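Local coordinates for protein DyP (PDB 3AFV) that binds heme b and probably acts as a dye-decolorizing peroxidase, using hydrogen peroxide to oxidise its substrates, at residues P176-W181 with H326-S331. Residues are numbered along the deposited sequence; the frame is centred on the assembly and turned at random.
Sequences PSVTGW and HAMRSS. With HEM (protoporphyrin IX containing Fe), chain B.
M328 reaches P176 by a double bend: CG lies beside its own backbone N (chi1 -63°), the chain folds again at chi2 (-69°), and the thioether swings over to the proline. There SD sits 3.8 Å from P176 CG, while the terminal CE closes to 3.3 Å of P176 O and just brushes CG1 of V178. CD of the same proline ring lies 3.1 Å from A327 O. P176 CB meets H326 CB at 3.8 Å. No hydrogen bond joins the two segments; P176 is simply wedged between H326 and M328.

One residue on, the opposite kind of chemistry takes over. R329 bends at chi3 (-56°), which lays its guanidinium over the pyrrole carbons of the heme; heme C3D lies 3.3 Å above the guanidinium plane, over its centre. NH2 donates to propionate oxygen O2A at 2.8 Å and also to S174 O, so the chain just before P176 shares this arginine; NH1 donates to the water bound to the iron at 2.1 Å and makes a salt bridge with D171. A leucine in place of R329 would probably leave that propionate oxygen and D171 without this cationic partner, and S174 O and the iron-bound water without this donor.

H308 is the axial ligand of the iron; R329 and D171, the aspartate of the GXXDG motif, face the water, the distal pair of DyP-type peroxidases. The proline contact rests on van der Waals packing, whereas hydrogen bonds and a salt bridge hold the guanidinium beside the water.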
# COMPACT_ATOMS: atom_id res chain seq x y z
N PRO A 176 3.06 2.49 -10.68
CA PRO A 176 2.81 2.41 -12.12
C PRO A 176 2.25 3.73 -12.65
O PRO A 176 1.68 4.52 -11.90
CB PRO A 176 1.78 1.27 -12.24
CG PRO A 176 1.04 1.31 -10.94
CD PRO A 176 2.07 1.73 -9.89
N SER A 177 2.44 3.95 -13.95
CA SER A 177 1.84 5.09 -14.62
C SER A 177 0.85 4.52 -15.63
O SER A 177 1.19 3.58 -16.35
CB SER A 177 2.92 5.87 -15.35
OG SER A 177 2.37 7.05 -15.93
N VAL A 178 -0.37 5.05 -15.63
CA VAL A 178 -1.37 4.56 -16.60
C VAL A 178 -1.48 5.49 -17.79
O VAL A 178 -1.35 6.71 -17.65
CB VAL A 178 -2.79 4.33 -15.97
CG1 VAL A 178 -2.73 3.31 -14.82
CG2 VAL A 178 -3.45 5.64 -15.55
N THR A 179 -1.70 4.91 -18.96
CA THR A 179 -2.01 5.69 -20.15
C THR A 179 -3.43 6.25 -20.05
O THR A 179 -4.24 5.84 -19.21
CB THR A 179 -1.81 4.88 -21.44
OG1 THR A 179 -2.74 3.79 -21.47
CG2 THR A 179 -0.37 4.33 -21.53
N GLY A 180 -3.74 7.23 -20.90
CA GLY A 180 -5.08 7.81 -20.94
C GLY A 180 -5.15 9.22 -20.37
O GLY A 180 -6.21 9.84 -20.39
N TRP A 181 -4.03 9.71 -19.84
CA TRP A 181 -3.92 11.09 -19.39
C TRP A 181 -2.49 11.59 -19.53
O TRP A 181 -1.57 10.79 -19.70
CB TRP A 181 -4.45 11.27 -17.96
CG TRP A 181 -3.62 10.63 -16.87
CD1 TRP A 181 -3.23 9.32 -16.79
CD2 TRP A 181 -3.11 11.28 -15.71
NE1 TRP A 181 -2.49 9.13 -15.65
CE2 TRP A 181 -2.41 10.31 -14.96
CE3 TRP A 181 -3.17 12.60 -15.22
CZ2 TRP A 181 -1.77 10.61 -13.75
CZ3 TRP A 181 -2.53 12.89 -14.02
CH2 TRP A 181 -1.84 11.90 -13.30
N HIS A 326 0.67 -4.82 -11.56
CA HIS A 326 1.00 -3.52 -10.99
C HIS A 326 -0.19 -2.97 -10.23
O HIS A 326 -1.34 -3.25 -10.56
CB HIS A 326 1.43 -2.53 -12.08
CG HIS A 326 2.72 -2.89 -12.74
ND1 HIS A 326 3.95 -2.54 -12.23
CD2 HIS A 326 2.97 -3.63 -13.84
CE1 HIS A 326 4.91 -3.04 -13.00
NE2 HIS A 326 4.34 -3.69 -14.00
N ALA A 327 0.08 -2.15 -9.22
CA ALA A 327 -1.00 -1.55 -8.44
C ALA A 327 -0.50 -0.24 -7.86
O ALA A 327 0.70 -0.05 -7.72
CB ALA A 327 -1.45 -2.49 -7.32
N MET A 328 -1.44 0.66 -7.56
CA MET A 328 -1.13 1.94 -6.93
C MET A 328 -1.16 1.81 -5.42
O MET A 328 -2.02 1.12 -4.87
CB MET A 328 -2.18 2.99 -7.31
CG MET A 328 -2.25 3.33 -8.77
SD MET A 328 -0.78 4.23 -9.35
CE MET A 328 -1.44 4.87 -10.90
N ARG A 329 -0.28 2.54 -4.74
CA ARG A 329 -0.28 2.57 -3.28
C ARG A 329 -0.46 3.98 -2.74
O ARG A 329 0.11 4.94 -3.28
CB ARG A 329 1.00 1.95 -2.72
CG ARG A 329 1.12 0.45 -2.93
CD ARG A 329 2.53 -0.09 -2.64
NE ARG A 329 3.52 0.63 -3.45
CZ ARG A 329 4.54 1.34 -2.98
NH1 ARG A 329 4.80 1.40 -1.68
NH2 ARG A 329 5.33 1.98 -3.84
N SER A 330 -1.26 4.10 -1.69
CA SER A 330 -1.45 5.40 -1.03
C SER A 330 -1.50 5.21 0.49
O SER A 330 -2.48 5.55 1.16
CB SER A 330 -2.72 6.07 -1.54
OG SER A 330 -2.73 7.45 -1.19
N SER A 331 -0.43 4.64 1.03
CA SER A 331 -0.38 4.28 2.45
C SER A 331 0.14 5.41 3.29
O SER A 331 0.82 6.31 2.77
CB SER A 331 0.51 3.06 2.65
OG SER A 331 0.11 2.01 1.78
CHA HEM B . 7.53 -0.64 -2.02
CHB HEM B . 7.42 -0.48 2.80
CHC HEM B . 3.68 -3.56 2.82
CHD HEM B . 3.74 -3.72 -2.03
C1A HEM B . 7.86 -0.37 -0.72
C2A HEM B . 8.99 0.43 -0.28
C3A HEM B . 8.94 0.48 1.06
C4A HEM B . 7.80 -0.28 1.49
CMA HEM B . 9.91 1.16 2.03
CAA HEM B . 10.05 1.06 -1.20
CBA HEM B . 9.59 2.41 -1.77
CGA HEM B . 8.92 2.27 -3.12
O1A HEM B . 9.47 1.53 -3.97
O2A HEM B . 7.88 2.90 -3.32
C1B HEM B . 6.40 -1.30 3.25
C2B HEM B . 6.02 -1.53 4.63
C3B HEM B . 4.98 -2.37 4.64
C4B HEM B . 4.67 -2.71 3.26
CMB HEM B . 6.72 -0.90 5.86
CAB HEM B . 4.19 -2.93 5.84
CBB HEM B . 4.09 -2.24 6.99
C1C HEM B . 3.40 -3.91 1.52
C2C HEM B . 2.45 -4.91 1.09
C3C HEM B . 2.48 -4.96 -0.26
C4C HEM B . 3.45 -3.99 -0.72
CMC HEM B . 1.55 -5.70 2.06
CAC HEM B . 1.64 -5.84 -1.20
CBC HEM B . 1.31 -7.10 -0.87
C1D HEM B . 4.71 -2.85 -2.46
C2D HEM B . 4.92 -2.50 -3.84
C3D HEM B . 6.08 -1.56 -3.84
C4D HEM B . 6.48 -1.41 -2.46
CMD HEM B . 4.15 -2.95 -5.09
CAD HEM B . 6.69 -0.92 -5.09
CBD HEM B . 7.64 -1.95 -5.72
CGD HEM B . 8.21 -1.47 -7.02
O1D HEM B . 9.45 -1.58 -7.19
O2D HEM B . 7.45 -0.98 -7.89
NA HEM B . 7.15 -0.76 0.38
NB HEM B . 5.56 -2.06 2.43
NC HEM B . 4.03 -3.40 0.38
ND HEM B . 5.62 -2.18 -1.66
FE HEM B . 5.69 -2.21 0.39
O HOH W 1 4.42 -0.56 0.41